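Local structure of amidohydrolase family protein (4I6K) at residues Val102-Thr107 / Pro137-Phe142; His241-Gly246 / Cys278-Gln283; Phe181-Pro186 / Phe214-Ala219. The protein probably hydrolyses the lactone ring of 2-pyrone-4,6-dicarboxylic acid, as a member of the amidohydrolase family with a beta/alpha-barrel fold. All blocks are in the same frame, centred on the assembly; numbering follows the deposited sequence.

Contact 1 (Val102-Thr107 / Pro137-Phe142); sequences VQHTTT and PDWQKF
His104 lies against Trp139 in the first turn of helix 137-148, its imidazole stacked face to face on the five-membered ring of the indole, with centroids 4.0 Å apart and planes 25° from parallel. Beside this stack His104 CB sits over the face of the indole's six-membered ring, 3.6 Å from its centroid, so both rings of Trp139 are used. The first torsion of His104 places CG between the backbone N and the carbonyl carbon (chi1 69°), which swings the imidazole toward the helix. There NE2 gives a hydrogen bond to Asp138 OD2 at 3.1 Å. The bond is bent, with 135° at the hydrogen, and the donor reaches the oxygen from above the carboxylate plane. Stack and bond together would fix the rotation of the imidazole.

The second ring partner of His104 is the buried Phe142, which, with CG anti to its backbone N, turns one face to His104 CA, 4.0 Å from the ring centroid, while Val102 CG2 touches Phe142 CZ at 3.6 Å. His104 is carried by a type I turn from Gln103 to Thr106, in which Gln103 O accepts from both Thr106 N and Thr106 OG1.

This surface contact joins the loop between strand 96-100 and helix 108-115 to helix 137-148; Phe142 also touches Leu111 of helix 108-115, and Trp139 reaches Leu124 on strand 119-125.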
loop_
_atom_site.group_PDB
_atom_site.type_symbol
_atom_site.label_atom_id
_atom_site.label_comp_id
_atom_site.label_asym_id
_atom_site.label_seq_id
_atom_site.Cartn_x
_atom_site.Cartn_y
_atom_site.Cartn_z
ATOM N N VAL A 102 8.827 -4.468 10.017
ATOM C CA VAL A 102 9.583 -5.221 11.009
ATOM C C VAL A 102 10.918 -5.627 10.436
ATOM O O VAL A 102 11.061 -5.733 9.232
ATOM C CB VAL A 102 8.849 -6.514 11.394
ATOM C CG1 VAL A 102 7.498 -6.204 12.017
ATOM C CG2 VAL A 102 8.678 -7.382 10.166
ATOM N N GLN A 103 11.903 -5.837 11.305
ATOM C CA GLN A 103 13.181 -6.442 10.923
ATOM C C GLN A 103 12.912 -7.824 10.345
ATOM O O GLN A 103 12.096 -8.557 10.893
ATOM C CB GLN A 103 14.059 -6.607 12.164
ATOM C CG GLN A 103 14.390 -5.313 12.879
ATOM C CD GLN A 103 15.326 -4.445 12.066
ATOM O OE1 GLN A 103 15.494 -4.654 10.865
ATOM N NE2 GLN A 103 15.947 -3.466 12.716
ATOM N N HIS A 104 13.596 -8.207 9.268
ATOM C CA HIS A 104 13.380 -9.544 8.728
ATOM C C HIS A 104 13.868 -10.626 9.696
ATOM O O HIS A 104 13.642 -11.817 9.472
ATOM C CB HIS A 104 13.994 -9.721 7.341
ATOM C CG HIS A 104 15.490 -9.713 7.326
ATOM N ND1 HIS A 104 16.226 -8.575 7.067
ATOM C CD2 HIS A 104 16.390 -10.706 7.513
ATOM C CE1 HIS A 104 17.515 -8.867 7.112
ATOM N NE2 HIS A 104 17.641 -10.153 7.382
ATOM N N THR A 105 14.500 -10.211 10.792
ATOM C CA THR A 105 14.966 -11.166 11.804
ATOM C C THR A 105 14.007 -11.287 12.992
ATOM O O THR A 105 14.260 -12.038 13.937
ATOM C CB THR A 105 16.352 -10.805 12.335
ATOM O OG1 THR A 105 16.331 -9.461 12.844
ATOM C CG2 THR A 105 17.387 -10.931 11.222
ATOM N N THR A 106 12.905 -10.548 12.945
ATOM C CA THR A 106 11.882 -10.704 13.956
ATOM C C THR A 106 11.550 -12.187 14.055
ATOM O O THR A 106 11.563 -12.902 13.060
ATOM C CB THR A 106 10.611 -9.912 13.599
ATOM O OG1 THR A 106 10.977 -8.587 13.209
ATOM C CG2 THR A 106 9.686 -9.824 14.798
ATOM N N THR A 107 11.239 -12.649 15.256
ATOM C CA THR A 107 10.937 -14.056 15.450
ATOM C C THR A 107 9.496 -14.354 15.102
ATOM O O THR A 107 8.626 -13.488 15.211
ATOM C CB THR A 107 11.191 -14.474 16.893
ATOM O OG1 THR A 107 10.435 -13.627 17.766
ATOM C CG2 THR A 107 12.674 -14.339 17.215
ATOM N N PRO A 137 19.297 -16.991 3.156
ATOM C CA PRO A 137 18.552 -17.882 4.051
ATOM C C PRO A 137 17.684 -17.150 5.080
ATOM O O PRO A 137 16.544 -17.545 5.315
ATOM C CB PRO A 137 19.660 -18.683 4.740
ATOM C CG PRO A 137 20.745 -18.720 3.743
ATOM C CD PRO A 137 20.716 -17.371 3.065
ATOM N N ASP A 138 18.217 -16.095 5.685
ATOM C CA ASP A 138 17.479 -15.312 6.679
ATOM C C ASP A 138 16.216 -14.673 6.095
ATOM O O ASP A 138 15.186 -14.608 6.756
ATOM C CB ASP A 138 18.387 -14.232 7.251
ATOM C CG ASP A 138 19.210 -13.548 6.173
ATOM O OD1 ASP A 138 19.506 -14.213 5.158
ATOM O OD2 ASP A 138 19.559 -12.357 6.331
ATOM N N TRP A 139 16.303 -14.187 4.861
ATOM C CA TRP A 139 15.142 -13.617 4.185
ATOM C C TRP A 139 14.106 -14.673 3.873
ATOM O O TRP A 139 12.915 -14.452 4.078
ATOM C CB TRP A 139 15.539 -12.876 2.908
ATOM C CG TRP A 139 15.769 -11.436 3.195
ATOM C CD1 TRP A 139 16.971 -10.801 3.302
ATOM C CD2 TRP A 139 14.769 -10.453 3.465
ATOM N NE1 TRP A 139 16.781 -9.474 3.602
ATOM C CE2 TRP A 139 15.438 -9.235 3.715
ATOM C CE3 TRP A 139 13.371 -10.482 3.518
ATOM C CZ2 TRP A 139 14.758 -8.055 4.008
ATOM C CZ3 TRP A 139 12.694 -9.313 3.808
ATOM C CH2 TRP A 139 13.389 -8.111 4.045
ATOM N N GLN A 140 14.575 -15.819 3.379
ATOM C CA GLN A 140 13.707 -16.944 3.067
ATOM C C GLN A 140 12.960 -17.402 4.314
ATOM O O GLN A 140 11.779 -17.763 4.253
ATOM C CB GLN A 140 14.513 -18.109 2.485
ATOM C CG GLN A 140 15.267 -17.785 1.204
ATOM C CD GLN A 140 15.791 -19.030 0.496
ATOM O OE1 GLN A 140 16.385 -19.918 1.116
ATOM N NE2 GLN A 140 15.568 -19.100 -0.809
ATOM N N LYS A 141 13.647 -17.388 5.454
ATOM C CA LYS A 141 13.007 -17.845 6.681
ATOM C C LYS A 141 11.891 -16.907 7.134
ATOM O O LYS A 141 10.780 -17.342 7.447
ATOM C CB LYS A 141 14.019 -18.042 7.804
ATOM C CG LYS A 141 13.449 -18.928 8.894
ATOM C CD LYS A 141 12.543 -19.973 8.233
ATOM C CE LYS A 141 11.238 -20.166 8.990
ATOM N NZ LYS A 141 10.098 -20.424 8.059
ATOM N N PHE A 142 12.209 -15.621 7.194
ATOM C CA PHE A 142 11.206 -14.599 7.455
ATOM C C PHE A 142 10.011 -14.835 6.547
ATOM O O PHE A 142 8.875 -14.936 7.002
ATOM C CB PHE A 142 11.793 -13.220 7.160
ATOM C CG PHE A 142 10.824 -12.099 7.366
ATOM C CD1 PHE A 142 10.447 -11.295 6.316
ATOM C CD2 PHE A 142 10.287 -11.860 8.613
ATOM C CE1 PHE A 142 9.564 -10.267 6.509
ATOM C CE2 PHE A 142 9.405 -10.842 8.805
ATOM C CZ PHE A 142 9.041 -10.043 7.758
#

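Contact 2 (His241-Gly246 / Cys278-Gln283); sequences HKLIWG and CLILNQ
The last strand of the parallel beta/alpha barrel, 243-244, is covered here by the C-terminal helix 274-289, and Ile280 is the main side chain between them. It divides its two branches: CG1 reaches Leu243 CB at 4.2 Å, whereas CG2, anti to the backbone N, lies 3.7 Å from Trp245 N and 4.0 Å from Trp245 CB. Trp245 starts toward the helix at CB, but its indole turns off toward helix 260-270, where it meets Phe267; Leu281 CD2 still touches its CE3 at 4.2 Å, approaching the ring obliquely.

Before the strand, His241 offers one imidazole face to Leu279. The methyl CD1 sits over that face, 3.7 Å from the ring centroid and 23° off the normal, displaced toward the CE1 side of the ring.

No direct hydrogen bond crosses between the two segments; one comes just beyond them, from Asn284 ND2 to Leu243 O. Water 1 bridges them instead, accepting from Trp245 N at 2.9 Å and donating to Ile280 O at 2.7 Å. The contact is therefore held by aliphatic groups packed against side chains, backbone and rings, while the water gives the buried Trp245 N-H an acceptor, which apolar side chains cannot offer.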
loop_
_atom_site.group_PDB
_atom_site.type_symbol
_atom_site.label_atom_id
_atom_site.label_comp_id
_atom_site.label_asym_id
_atom_site.label_seq_id
_atom_site.Cartn_x
_atom_site.Cartn_y
_atom_site.Cartn_z
ATOM N N HIS A 241 -9.933 -7.673 -10.803
ATOM C CA HIS A 241 -10.333 -8.165 -9.482
ATOM C C HIS A 241 -9.148 -8.185 -8.537
ATOM O O HIS A 241 -9.252 -8.592 -7.379
ATOM C CB HIS A 241 -11.007 -9.537 -9.581
ATOM C CG HIS A 241 -12.222 -9.524 -10.446
ATOM N ND1 HIS A 241 -13.497 -9.623 -9.937
ATOM C CD2 HIS A 241 -12.360 -9.358 -11.784
ATOM C CE1 HIS A 241 -14.369 -9.546 -10.928
ATOM N NE2 HIS A 241 -13.705 -9.385 -12.058
ATOM N N LYS A 242 -8.022 -7.699 -9.034
ATOM C CA LYS A 242 -6.821 -7.625 -8.235
ATOM C C LYS A 242 -6.529 -6.176 -7.842
ATOM O O LYS A 242 -5.497 -5.872 -7.243
ATOM C CB LYS A 242 -5.652 -8.220 -9.020
ATOM C CG LYS A 242 -5.928 -9.618 -9.594
ATOM C CD LYS A 242 -6.479 -10.596 -8.551
ATOM C CE LYS A 242 -5.531 -10.751 -7.339
ATOM N NZ LYS A 242 -4.239 -11.470 -7.633
ATOM N N LEU A 243 -7.446 -5.281 -8.178
ATOM C CA LEU A 243 -7.202 -3.862 -7.972
ATOM C C LEU A 243 -7.893 -3.356 -6.721
ATOM O O LEU A 243 -9.045 -3.696 -6.460
ATOM C CB LEU A 243 -7.674 -3.062 -9.180
ATOM C CG LEU A 243 -6.975 -3.390 -10.506
ATOM C CD1 LEU A 243 -7.468 -2.455 -11.624
ATOM C CD2 LEU A 243 -5.453 -3.321 -10.339
ATOM N N ILE A 244 -7.180 -2.550 -5.944
ATOM C CA ILE A 244 -7.777 -1.897 -4.781
ATOM C C ILE A 244 -7.382 -0.417 -4.698
ATOM O O ILE A 244 -6.392 0.013 -5.306
ATOM C CB ILE A 244 -7.502 -2.650 -3.433
ATOM C CG1 ILE A 244 -6.011 -2.697 -3.092
ATOM C CG2 ILE A 244 -8.113 -4.063 -3.450
ATOM C CD1 ILE A 244 -5.297 -3.908 -3.636
ATOM N N TRP A 245 -8.178 0.363 -3.968
ATOM C CA TRP A 245 -7.930 1.802 -3.849
ATOM C C TRP A 245 -7.538 2.263 -2.451
ATOM O O TRP A 245 -7.963 1.688 -1.447
ATOM C CB TRP A 245 -9.150 2.608 -4.286
ATOM C CG TRP A 245 -8.921 4.084 -4.189
ATOM C CD1 TRP A 245 -8.276 4.877 -5.094
ATOM C CD2 TRP A 245 -9.318 4.940 -3.116
ATOM N NE1 TRP A 245 -8.258 6.177 -4.655
ATOM C CE2 TRP A 245 -8.898 6.241 -3.444
ATOM C CE3 TRP A 245 -10.005 4.735 -1.913
ATOM C CZ2 TRP A 245 -9.138 7.332 -2.611
ATOM C CZ3 TRP A 245 -10.240 5.824 -1.084
ATOM C CH2 TRP A 245 -9.806 7.100 -1.436
ATOM N N GLY A 246 -6.747 3.329 -2.405
ATOM C CA GLY A 246 -6.393 3.955 -1.147
ATOM C C GLY A 246 -6.307 5.454 -1.295
ATOM O O GLY A 246 -5.858 5.972 -2.323
ATOM N N CYS A 278 -17.320 -0.474 -7.750
ATOM C CA CYS A 278 -17.818 -1.398 -6.739
ATOM C C CYS A 278 -16.823 -2.532 -6.449
ATOM O O CYS A 278 -16.577 -2.860 -5.286
ATOM C CB CYS A 278 -19.199 -1.940 -7.131
ATOM S SG CYS A 278 -20.540 -0.694 -7.074
ATOM N N LEU A 279 -16.240 -3.114 -7.493
ATOM C CA LEU A 279 -15.270 -4.182 -7.300
ATOM C C LEU A 279 -14.085 -3.631 -6.538
ATOM O O LEU A 279 -13.616 -4.231 -5.571
ATOM C CB LEU A 279 -14.781 -4.728 -8.639
ATOM C CG LEU A 279 -15.636 -5.718 -9.429
ATOM C CD1 LEU A 279 -14.821 -6.204 -10.609
ATOM C CD2 LEU A 279 -16.080 -6.898 -8.572
ATOM N N ILE A 280 -13.563 -2.510 -7.003
ATOM C CA ILE A 280 -12.385 -1.895 -6.416
ATOM C C ILE A 280 -12.582 -1.416 -4.979
ATOM O O ILE A 280 -11.725 -1.595 -4.155
ATOM C CB ILE A 280 -11.827 -0.780 -7.317
ATOM C CG1 ILE A 280 -11.473 -1.352 -8.679
ATOM C CG2 ILE A 280 -10.618 -0.146 -6.708
ATOM C CD1 ILE A 280 -10.913 -0.403 -9.654
ATOM N N LEU A 281 -13.708 -0.797 -4.684
ATOM C CA LEU A 281 -13.978 -0.353 -3.332
ATOM C C LEU A 281 -14.502 -1.426 -2.396
ATOM O O LEU A 281 -14.412 -1.273 -1.200
ATOM C CB LEU A 281 -14.942 0.819 -3.330
ATOM C CG LEU A 281 -14.562 2.107 -4.032
ATOM C CD1 LEU A 281 -15.664 3.090 -3.914
ATOM C CD2 LEU A 281 -13.307 2.676 -3.502
ATOM N N ASN A 282 -15.085 -2.481 -2.942
ATOM C CA ASN A 282 -15.837 -3.422 -2.144
ATOM C C ASN A 282 -15.427 -4.890 -2.195
ATOM O O ASN A 282 -14.890 -5.415 -1.239
ATOM C CB ASN A 282 -17.289 -3.270 -2.513
ATOM C CG ASN A 282 -18.178 -4.198 -1.776
ATOM O OD1 ASN A 282 -19.371 -4.181 -1.982
ATOM N ND2 ASN A 282 -17.617 -5.015 -0.917
ATOM N N GLN A 283 -15.698 -5.575 -3.291
ATOM C CA GLN A 283 -15.337 -6.970 -3.344
ATOM C C GLN A 283 -13.833 -7.212 -3.298
ATOM O O GLN A 283 -13.384 -8.068 -2.562
ATOM C CB GLN A 283 -15.936 -7.646 -4.571
ATOM C CG GLN A 283 -17.370 -8.080 -4.423
ATOM C CD GLN A 283 -18.365 -7.021 -4.807
ATOM O OE1 GLN A 283 -19.557 -7.208 -4.657
ATOM N NE2 GLN A 283 -17.884 -5.908 -5.299
HETATM O O HOH W 1 -10.210 -0.727 -2.152
#

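Contact 3 (Phe181-Pro186 / Phe214-Ala219)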
loop_
_atom_site.group_PDB
_atom_site.type_symbol
_atom_site.label_atom_id
_atom_site.label_comp_id
_atom_site.label_asym_id
_atom_site.label_seq_id
_atom_site.Cartn_x
_atom_site.Cartn_y
_atom_site.Cartn_z
ATOM N N PHE A 181 0.062 2.329 -8.098
ATOM C CA PHE A 181 0.229 1.962 -9.508
ATOM C C PHE A 181 1.591 1.386 -9.869
ATOM O O PHE A 181 1.894 1.246 -11.054
ATOM C CB PHE A 181 -0.053 3.155 -10.422
ATOM C CG PHE A 181 -1.416 3.754 -10.234
ATOM C CD1 PHE A 181 -2.460 3.418 -11.088
ATOM C CD2 PHE A 181 -1.657 4.646 -9.201
ATOM C CE1 PHE A 181 -3.712 3.974 -10.924
ATOM C CE2 PHE A 181 -2.912 5.201 -9.034
ATOM C CZ PHE A 181 -3.937 4.871 -9.893
ATOM N N GLY A 182 2.401 1.046 -8.867
ATOM C CA GLY A 182 3.751 0.542 -9.120
ATOM C C GLY A 182 4.738 1.674 -9.329
ATOM O O GLY A 182 5.823 1.476 -9.883
ATOM N N ARG A 183 4.347 2.871 -8.897
ATOM C CA ARG A 183 5.237 4.048 -8.886
ATOM C C ARG A 183 5.920 4.309 -10.219
ATOM O O ARG A 183 7.140 4.476 -10.289
ATOM C CB ARG A 183 6.276 3.957 -7.763
ATOM C CG ARG A 183 5.699 4.217 -6.348
ATOM C CD ARG A 183 5.025 5.583 -6.252
ATOM N NE ARG A 183 5.983 6.668 -6.490
ATOM C CZ ARG A 183 6.710 7.251 -5.540
ATOM N NH1 ARG A 183 6.595 6.862 -4.283
ATOM N NH2 ARG A 183 7.557 8.222 -5.841
ATOM N N VAL A 184 5.112 4.348 -11.275
ATOM C CA VAL A 184 5.609 4.614 -12.617
ATOM C C VAL A 184 6.627 5.746 -12.548
ATOM O O VAL A 184 6.405 6.730 -11.841
ATOM C CB VAL A 184 4.445 5.000 -13.562
ATOM C CG1 VAL A 184 4.932 5.184 -14.986
ATOM C CG2 VAL A 184 3.331 3.957 -13.497
ATOM N N ASP A 185 7.755 5.605 -13.239
ATOM C CA ASP A 185 8.737 6.688 -13.220
ATOM C C ASP A 185 8.143 7.993 -13.716
ATOM O O ASP A 185 7.499 8.041 -14.773
ATOM C CB ASP A 185 9.989 6.389 -14.042
ATOM C CG ASP A 185 11.066 7.444 -13.828
ATOM O OD1 ASP A 185 11.464 7.640 -12.659
ATOM O OD2 ASP A 185 11.502 8.087 -14.803
ATOM N N PRO A 186 8.373 9.070 -12.961
ATOM C CA PRO A 186 7.861 10.364 -13.408
ATOM C C PRO A 186 8.378 10.730 -14.805
ATOM O O PRO A 186 7.639 11.306 -15.601
ATOM C CB PRO A 186 8.391 11.336 -12.343
ATOM C CG PRO A 186 8.620 10.467 -11.123
ATOM C CD PRO A 186 9.097 9.159 -11.683
ATOM N N PHE A 214 -2.032 8.589 -7.211
ATOM C CA PHE A 214 -1.769 9.026 -8.577
ATOM C C PHE A 214 -0.830 10.221 -8.562
ATOM O O PHE A 214 -0.028 10.399 -9.480
ATOM C CB PHE A 214 -3.057 9.444 -9.265
ATOM C CG PHE A 214 -3.579 10.771 -8.789
ATOM C CD1 PHE A 214 -3.218 11.944 -9.434
ATOM C CD2 PHE A 214 -4.400 10.847 -7.674
ATOM C CE1 PHE A 214 -3.684 13.167 -8.992
ATOM C CE2 PHE A 214 -4.874 12.069 -7.218
ATOM C CZ PHE A 214 -4.521 13.230 -7.880
ATOM N N TYR A 215 -0.934 11.048 -7.524
ATOM C CA TYR A 215 -0.136 12.276 -7.448
ATOM C C TYR A 215 1.346 12.046 -7.134
ATOM O O TYR A 215 2.111 13.013 -7.076
ATOM C CB TYR A 215 -0.732 13.263 -6.438
ATOM C CG TYR A 215 -0.943 12.648 -5.079
ATOM C CD1 TYR A 215 -2.197 12.159 -4.711
ATOM C CD2 TYR A 215 0.115 12.525 -4.171
ATOM C CE1 TYR A 215 -2.401 11.581 -3.475
ATOM C CE2 TYR A 215 -0.083 11.955 -2.924
ATOM C CZ TYR A 215 -1.346 11.481 -2.586
ATOM O OH TYR A 215 -1.563 10.903 -1.361
ATOM N N ARG A 216 1.757 10.793 -6.921
ATOM C CA ARG A 216 3.196 10.499 -6.768
ATOM C C ARG A 216 3.823 10.110 -8.107
ATOM O O ARG A 216 5.012 9.771 -8.205
ATOM C CB ARG A 216 3.435 9.408 -5.722
ATOM C CG ARG A 216 2.770 9.701 -4.391
ATOM C CD ARG A 216 3.320 8.833 -3.274
ATOM N NE ARG A 216 2.676 9.133 -1.996
ATOM C CZ ARG A 216 3.056 10.108 -1.176
ATOM N NH1 ARG A 216 2.411 10.310 -0.031
ATOM N NH2 ARG A 216 4.078 10.888 -1.503
ATOM N N LEU A 217 3.003 10.157 -9.143
ATOM C CA LEU A 217 3.432 9.749 -10.472
ATOM C C LEU A 217 3.997 10.942 -11.275
ATOM O O LEU A 217 4.530 10.769 -12.366
ATOM C CB LEU A 217 2.264 9.074 -11.212
ATOM C CG LEU A 217 1.581 7.875 -10.536
ATOM C CD1 LEU A 217 0.344 7.435 -11.319
ATOM C CD2 LEU A 217 2.548 6.692 -10.342
ATOM N N GLY A 218 3.889 12.145 -10.714
ATOM C CA GLY A 218 4.336 13.375 -11.378
ATOM C C GLY A 218 3.390 14.506 -11.020
ATOM O O GLY A 218 2.501 14.319 -10.186
ATOM N N ALA A 219 3.559 15.674 -11.643
ATOM C CA ALA A 219 2.655 16.814 -11.394
ATOM C C ALA A 219 1.337 16.730 -12.197
ATOM O O ALA A 219 1.145 15.805 -12.998
ATOM C CB ALA A 219 3.375 18.131 -11.646
HETATM O O HOH W 2 6.316 7.395 -9.139
#
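Arg183 and Arg216 meet with the CB of one against the flat end group of the other: Arg216 CB lies over one face of the Arg183 guanidinium, 3.8 Å from NE, and the two guanidinium planes are turned 36° apart. Bends at chi2 and chi3 (-57° and -62°) fold the Arg183 chain back so that its end comes over the 214-219 segment. Arg216 instead runs extended from CG to NE and carries its charge away from the contact, to a salt bridge of NH1 with Asp248 and a weak hydrogen bond to a bound citrate. Water 2, in the plane of the Arg183 guanidinium at its edge, ties the pieces together: it accepts from Arg183 NE at 2.8 Å and donates to Val184 O and to Arg216 O.

Both segments are loops that follow barrel strands, 176-178 and 207-210, and lead into helices 193-201 and 222-237. In a beta/alpha barrel such loops rim the mouth where the active site lies; the citrate beside Arg216, probably from the crystallisation liquor, is consistent with an anion pocket there, as would suit a dicarboxylate substrate.

Deeper in, Leu217 parts its two methyls between neighbours. Leu217 CD1 approaches the Phe181 ring obliquely, 4.0 Å from Phe181 CD2, the two side chains crossing at about a right angle. Leu217 CD2 lies against the backbone, 3.6 Å from Val184 N, and also touches Val184 CB at 4.1 Å. Phe181 CE2 further reaches Phe214 CB at 4.3 Å, while the ring of Phe214 turns off toward Ala227 and Ile224 on helix 222-237. At the outer end Pro186 CA makes a C-H...O contact with Leu217 O at 3.5 Å.

Contact 1 is a surface contact about 30 Å, centre to centre, from each of the others, whereas contacts 2 and 3 are partly buried and their nearest atoms come within about 6 Å. None of the three uses the same segments, yet contacts 2 and 3 share neighbours: helix 222-237 meets side chains of both, and strand 207-210 makes backbone hydrogen bonds with residues of each. Their chemistry follows their place. At the surface, between a loop and an outer helix, contact 1 combines aromatic stacking with a direct hydrogen bond; contact 2 is mostly aliphatic between strand and helix; contact 3 sets apolar packing round a leucine beside two arginines, one of them reaching the citrate. Contacts 2 and 3 have water between their polar groups instead.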